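Long-range contacts in antibiotic biosynthesis monooxygenase (Rhodospirillum rubrum, PDB 4HL9), which belongs to the antibiotic biosynthesis monooxygenase family and probably acts as a monooxygenase: residues L24-Q29 with V110-A115; A28-K33 with F72-E77. All coordinates share one frame; numbering follows the deposited sequence.

Overall arrangement
The modelled chain opens on strand 24-32, which supplies one side of both contacts. Contact 2 comes first along the sequence: after helix 37-52 and strand 59-65 the chain returns with strand 71-78 and pairs with 28-33. Helices 81-86 and 91-101 follow, and strand 104-115 then settles against 24-29 on the other edge of the first strand, so contact 1 closes a loop over almost the whole chain with the shorter loop of contact 2 lying within it. Both contacts share Ala28 and Gln29, and Val26 O is hydrogen-bonded to Glu76 N where they meet. Together they join three neighbouring strands of one antiparallel sheet, and both reach the second subunit.

Contact 1: residues L24-Q29 with V110-A115; sequences LKVIAQ and VVLMDA
Lys25 and Ile27 bond through their backbones to Met113 and Val111, which joins the first and last strands of a ferredoxin-like fold. The strands run antiparallel, and of their four main-chain hydrogen bonds the shortest is Val111 N to Ile27 O at 2.7 Å. Residues 113-115 also pair antiparallel with a strand of the second subunit, so the sheet runs on across the interface. Lys25, Ile27, Val111 and Met113 share one face of the sheet, where Val73 of the second subunit packs on Ile27 and Met113. Met113, present as selenomethionine, sends CG out beside its own backbone N (chi1 -48°) and then bends at chi3 (-45°), which carries methyl CE across to the first strand. There Met113 CE sits 3.7 Å from Lys25 CG and also touches Ile27 CD1. The lysine chain leads away, with NZ in a long, weak ion pair with Glu77.

On the other face Val26 splits its methyls between two partners: CG1 meets Val110 CG1 at 3.8 Å, while CG2 lies alongside Leu112, 4.2 Å from CD1. Val110 forks likewise, its second methyl CG2 resting 4.0 Å from Ala28 CB. Leu84 of helix 81-86 packs on both Leu24, at the start of strand 24-32, and Leu112. With CG held anti to the backbone N (chi1 179°), Leu24 sets CD1 3.6 Å from Met113 O, which accepts the hydrogen bond from Lys25 N.

Contact 2: residues A28-K33 with F72-E77; sequences AQDFIK and FVFIEE
Strands 28-32 and 72-77 run antiparallel at 166°, their axes 4.8 Å apart at closest, with Ala28 facing Phe74 and Asp30 facing Phe72 in hydrogen-bonded pairs. Each pair exchanges two main-chain bonds, Phe74 N to Ala28 O being the shortest at 2.7 Å. The same Ala28 oxygen also takes a CA-H...O contact from Val73 CA, so two donors of the neighbouring strand converge on it.

Phe74 carries CG beside its backbone N (chi1 -70°), and from there the ring rises off the sheet, leaning in the direction of Asp30, with its CD2-CE2 edge toward strand 28-32. Asp30 OD2 meets that edge in the plane of the ring, 3.8 Å from Phe74 CE2, and the carboxylate is turned 72° to the ring. OD2 has a stronger partner in Tyr44 OH, a hydrogen bond that ties this strand to helix 37-52. Here is the helix-covered side of the ferredoxin-like sheet: Leu41 packs on Phe72, Leu47 on Phe74, and Val40 on Ile32. Ile32 crosses Phe72 at about a right angle and brings CG1 to the ring edge, 3.9 Å from CD2.

Further along, Ala28 CB touches Phe74 CB at 4.0 Å and lies 4.1 Å from Glu76 OE2, while Glu76 OE1 is hydrogen-bonded to Trp78 NE1.

Gln29 and Val73 project from the other face, side by side and pointing the same way, with Gln29 CG 4.0 Å from Val73 CG2. Beyond CG the glutamine stays extended, its OE1 accepting a hydrogen bond from His71 NE2, and it packs against Gln29 of the second subunit.

Contact 1: residues L24-Q29 with V110-A115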
# COMPACT_ATOMS: atom_id res chain seq x y z
N LEU A 24 12.38 5.33 0.88
CA LEU A 24 11.93 4.04 0.43
C LEU A 24 10.55 3.83 1.03
O LEU A 24 10.39 3.96 2.24
CB LEU A 24 12.88 2.97 0.96
CG LEU A 24 12.61 1.52 0.63
CD1 LEU A 24 12.66 1.31 -0.87
CD2 LEU A 24 13.61 0.62 1.37
N LYS A 25 9.58 3.52 0.18
CA LYS A 25 8.21 3.21 0.63
C LYS A 25 8.02 1.71 0.53
O LYS A 25 8.45 1.12 -0.44
CB LYS A 25 7.20 3.94 -0.26
CG LYS A 25 5.79 4.14 0.36
CD LYS A 25 5.83 5.23 1.47
CE LYS A 25 4.41 5.46 1.99
NZ LYS A 25 4.34 6.68 2.82
N VAL A 26 7.38 1.10 1.53
CA VAL A 26 7.14 -0.35 1.51
C VAL A 26 5.67 -0.62 1.79
O VAL A 26 5.11 0.01 2.65
CB VAL A 26 7.99 -1.07 2.58
CG1 VAL A 26 7.69 -2.57 2.62
CG2 VAL A 26 9.48 -0.80 2.37
N ILE A 27 5.07 -1.53 1.03
CA ILE A 27 3.82 -2.16 1.43
C ILE A 27 4.08 -3.66 1.61
O ILE A 27 4.68 -4.29 0.75
CB ILE A 27 2.71 -1.92 0.40
CG1 ILE A 27 2.39 -0.43 0.33
CG2 ILE A 27 1.42 -2.75 0.76
CD1 ILE A 27 1.56 -0.06 -0.90
N ALA A 28 3.62 -4.19 2.74
CA ALA A 28 3.70 -5.60 3.10
C ALA A 28 2.30 -6.04 3.47
O ALA A 28 1.56 -5.29 4.15
CB ALA A 28 4.60 -5.77 4.29
N GLN A 29 1.94 -7.23 3.00
CA GLN A 29 0.62 -7.82 3.20
C GLN A 29 0.76 -9.20 3.79
O GLN A 29 1.54 -10.04 3.28
CB GLN A 29 -0.11 -7.93 1.88
CG GLN A 29 -0.25 -6.60 1.13
CD GLN A 29 -1.08 -6.75 -0.11
OE1 GLN A 29 -2.21 -7.24 -0.05
NE2 GLN A 29 -0.54 -6.33 -1.26
N VAL A 110 5.76 -8.46 -0.12
CA VAL A 110 6.40 -7.20 0.25
C VAL A 110 6.74 -6.48 -1.05
O VAL A 110 7.29 -7.10 -1.98
CB VAL A 110 7.68 -7.40 1.12
CG1 VAL A 110 8.33 -6.08 1.42
CG2 VAL A 110 7.36 -8.06 2.44
N VAL A 111 6.38 -5.19 -1.15
CA VAL A 111 6.77 -4.37 -2.33
C VAL A 111 7.63 -3.20 -1.86
O VAL A 111 7.23 -2.44 -0.98
CB VAL A 111 5.56 -3.85 -3.18
CG1 VAL A 111 6.01 -3.31 -4.55
CG2 VAL A 111 4.49 -4.93 -3.39
N LEU A 112 8.83 -3.08 -2.42
CA LEU A 112 9.71 -1.93 -2.19
C LEU A 112 9.55 -0.89 -3.32
O LEU A 112 9.54 -1.24 -4.49
CB LEU A 112 11.19 -2.39 -2.03
CG LEU A 112 11.69 -2.78 -0.62
CD1 LEU A 112 10.86 -3.92 -0.04
CD2 LEU A 112 13.20 -3.17 -0.61
N MSE A 113 9.43 0.39 -2.98
CA MSE A 113 9.04 1.37 -3.99
C MSE A 113 9.73 2.71 -3.87
O MSE A 113 10.17 3.10 -2.78
CB MSE A 113 7.51 1.61 -3.95
CG MSE A 113 6.74 0.33 -3.93
SE MSE A 113 4.78 0.53 -3.66
CE MSE A 113 4.70 1.79 -2.22
N ASP A 114 9.79 3.41 -5.01
CA ASP A 114 10.20 4.80 -5.13
C ASP A 114 8.98 5.66 -5.42
O ASP A 114 8.05 5.22 -6.11
CB ASP A 114 11.13 4.95 -6.34
CG ASP A 114 12.34 4.05 -6.25
OD1 ASP A 114 12.79 3.80 -5.12
OD2 ASP A 114 12.83 3.56 -7.29
N ALA A 115 9.01 6.90 -4.93
CA ALA A 115 8.00 7.88 -5.34
C ALA A 115 8.05 8.07 -6.86
O ALA A 115 9.13 8.00 -7.46
CB ALA A 115 8.21 9.22 -4.61

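Contact 2: residues A28-K33 with F72-E77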
# COMPACT_ATOMS: atom_id res chain seq x y z
N ALA A 28 3.62 -4.19 2.74
CA ALA A 28 3.70 -5.60 3.10
C ALA A 28 2.30 -6.04 3.47
O ALA A 28 1.56 -5.29 4.15
CB ALA A 28 4.60 -5.77 4.29
N GLN A 29 1.94 -7.23 3.00
CA GLN A 29 0.62 -7.82 3.20
C GLN A 29 0.76 -9.20 3.79
O GLN A 29 1.54 -10.04 3.28
CB GLN A 29 -0.11 -7.93 1.88
CG GLN A 29 -0.25 -6.60 1.13
CD GLN A 29 -1.08 -6.75 -0.11
OE1 GLN A 29 -2.21 -7.24 -0.05
NE2 GLN A 29 -0.54 -6.33 -1.26
N ASP A 30 0.00 -9.43 4.85
CA ASP A 30 -0.10 -10.75 5.48
C ASP A 30 -1.53 -11.26 5.30
O ASP A 30 -2.48 -10.45 5.31
CB ASP A 30 0.15 -10.64 6.97
CG ASP A 30 1.59 -10.25 7.33
OD1 ASP A 30 2.51 -10.29 6.48
OD2 ASP A 30 1.78 -9.94 8.51
N PHE A 31 -1.67 -12.57 5.13
CA PHE A 31 -2.99 -13.22 5.03
C PHE A 31 -3.06 -14.24 6.14
O PHE A 31 -2.43 -15.29 6.06
CB PHE A 31 -3.16 -13.87 3.66
CG PHE A 31 -2.97 -12.91 2.50
CD1 PHE A 31 -4.07 -12.30 1.90
CD2 PHE A 31 -1.70 -12.61 2.03
CE1 PHE A 31 -3.91 -11.41 0.83
CE2 PHE A 31 -1.52 -11.71 0.96
CZ PHE A 31 -2.62 -11.11 0.36
N ILE A 32 -3.78 -13.89 7.19
CA ILE A 32 -3.80 -14.69 8.42
C ILE A 32 -5.04 -15.60 8.42
O ILE A 32 -6.13 -15.14 8.03
CB ILE A 32 -3.81 -13.77 9.67
CG1 ILE A 32 -2.55 -12.87 9.69
CG2 ILE A 32 -3.87 -14.61 10.97
CD1 ILE A 32 -1.26 -13.66 9.44
N LYS A 33 -4.88 -16.84 8.88
CA LYS A 33 -6.04 -17.76 9.02
C LYS A 33 -7.06 -17.13 9.95
O LYS A 33 -6.71 -16.65 11.02
CB LYS A 33 -5.60 -19.12 9.55
CG LYS A 33 -4.69 -19.88 8.61
CD LYS A 33 -4.31 -21.23 9.22
CE LYS A 33 -3.39 -21.98 8.30
NZ LYS A 33 -3.01 -23.28 8.90
N PHE A 72 -3.92 -8.20 6.58
CA PHE A 72 -3.31 -7.01 7.21
C PHE A 72 -2.33 -6.40 6.26
O PHE A 72 -1.63 -7.13 5.56
CB PHE A 72 -2.62 -7.38 8.53
CG PHE A 72 -3.58 -7.81 9.59
CD1 PHE A 72 -4.24 -6.87 10.38
CD2 PHE A 72 -3.86 -9.17 9.78
CE1 PHE A 72 -5.14 -7.26 11.34
CE2 PHE A 72 -4.76 -9.57 10.74
CZ PHE A 72 -5.40 -8.62 11.53
N VAL A 73 -2.25 -5.07 6.27
CA VAL A 73 -1.39 -4.34 5.34
C VAL A 73 -0.57 -3.30 6.09
O VAL A 73 -1.12 -2.45 6.82
CB VAL A 73 -2.20 -3.68 4.19
CG1 VAL A 73 -1.27 -2.85 3.26
CG2 VAL A 73 -2.96 -4.74 3.38
N PHE A 74 0.74 -3.39 5.93
CA PHE A 74 1.67 -2.42 6.48
C PHE A 74 1.99 -1.39 5.40
O PHE A 74 2.18 -1.75 4.25
CB PHE A 74 2.99 -3.12 6.88
CG PHE A 74 2.88 -4.02 8.08
CD1 PHE A 74 3.03 -3.51 9.36
CD2 PHE A 74 2.67 -5.39 7.91
CE1 PHE A 74 2.94 -4.34 10.48
CE2 PHE A 74 2.61 -6.23 9.02
CZ PHE A 74 2.74 -5.71 10.29
N ILE A 75 2.00 -0.11 5.77
CA ILE A 75 2.51 0.92 4.89
C ILE A 75 3.65 1.57 5.65
O ILE A 75 3.44 2.10 6.74
CB ILE A 75 1.44 1.99 4.53
CG1 ILE A 75 0.33 1.38 3.67
CG2 ILE A 75 2.09 3.15 3.75
CD1 ILE A 75 -0.87 2.33 3.45
N GLU A 76 4.85 1.55 5.06
CA GLU A 76 6.05 1.93 5.79
C GLU A 76 6.83 2.93 4.95
O GLU A 76 6.76 2.93 3.72
CB GLU A 76 6.93 0.70 6.12
CG GLU A 76 6.20 -0.67 6.24
CD GLU A 76 7.13 -1.91 6.40
OE1 GLU A 76 8.38 -1.77 6.38
OE2 GLU A 76 6.60 -3.04 6.59
N GLU A 77 7.57 3.79 5.63
CA GLU A 77 8.49 4.68 4.95
C GLU A 77 9.81 4.62 5.72
O GLU A 77 9.84 4.74 6.95
CB GLU A 77 7.90 6.10 4.90
CG GLU A 77 8.66 7.09 4.06
CD GLU A 77 7.87 8.37 3.81
OE1 GLU A 77 6.91 8.67 4.56
OE2 GLU A 77 8.22 9.10 2.86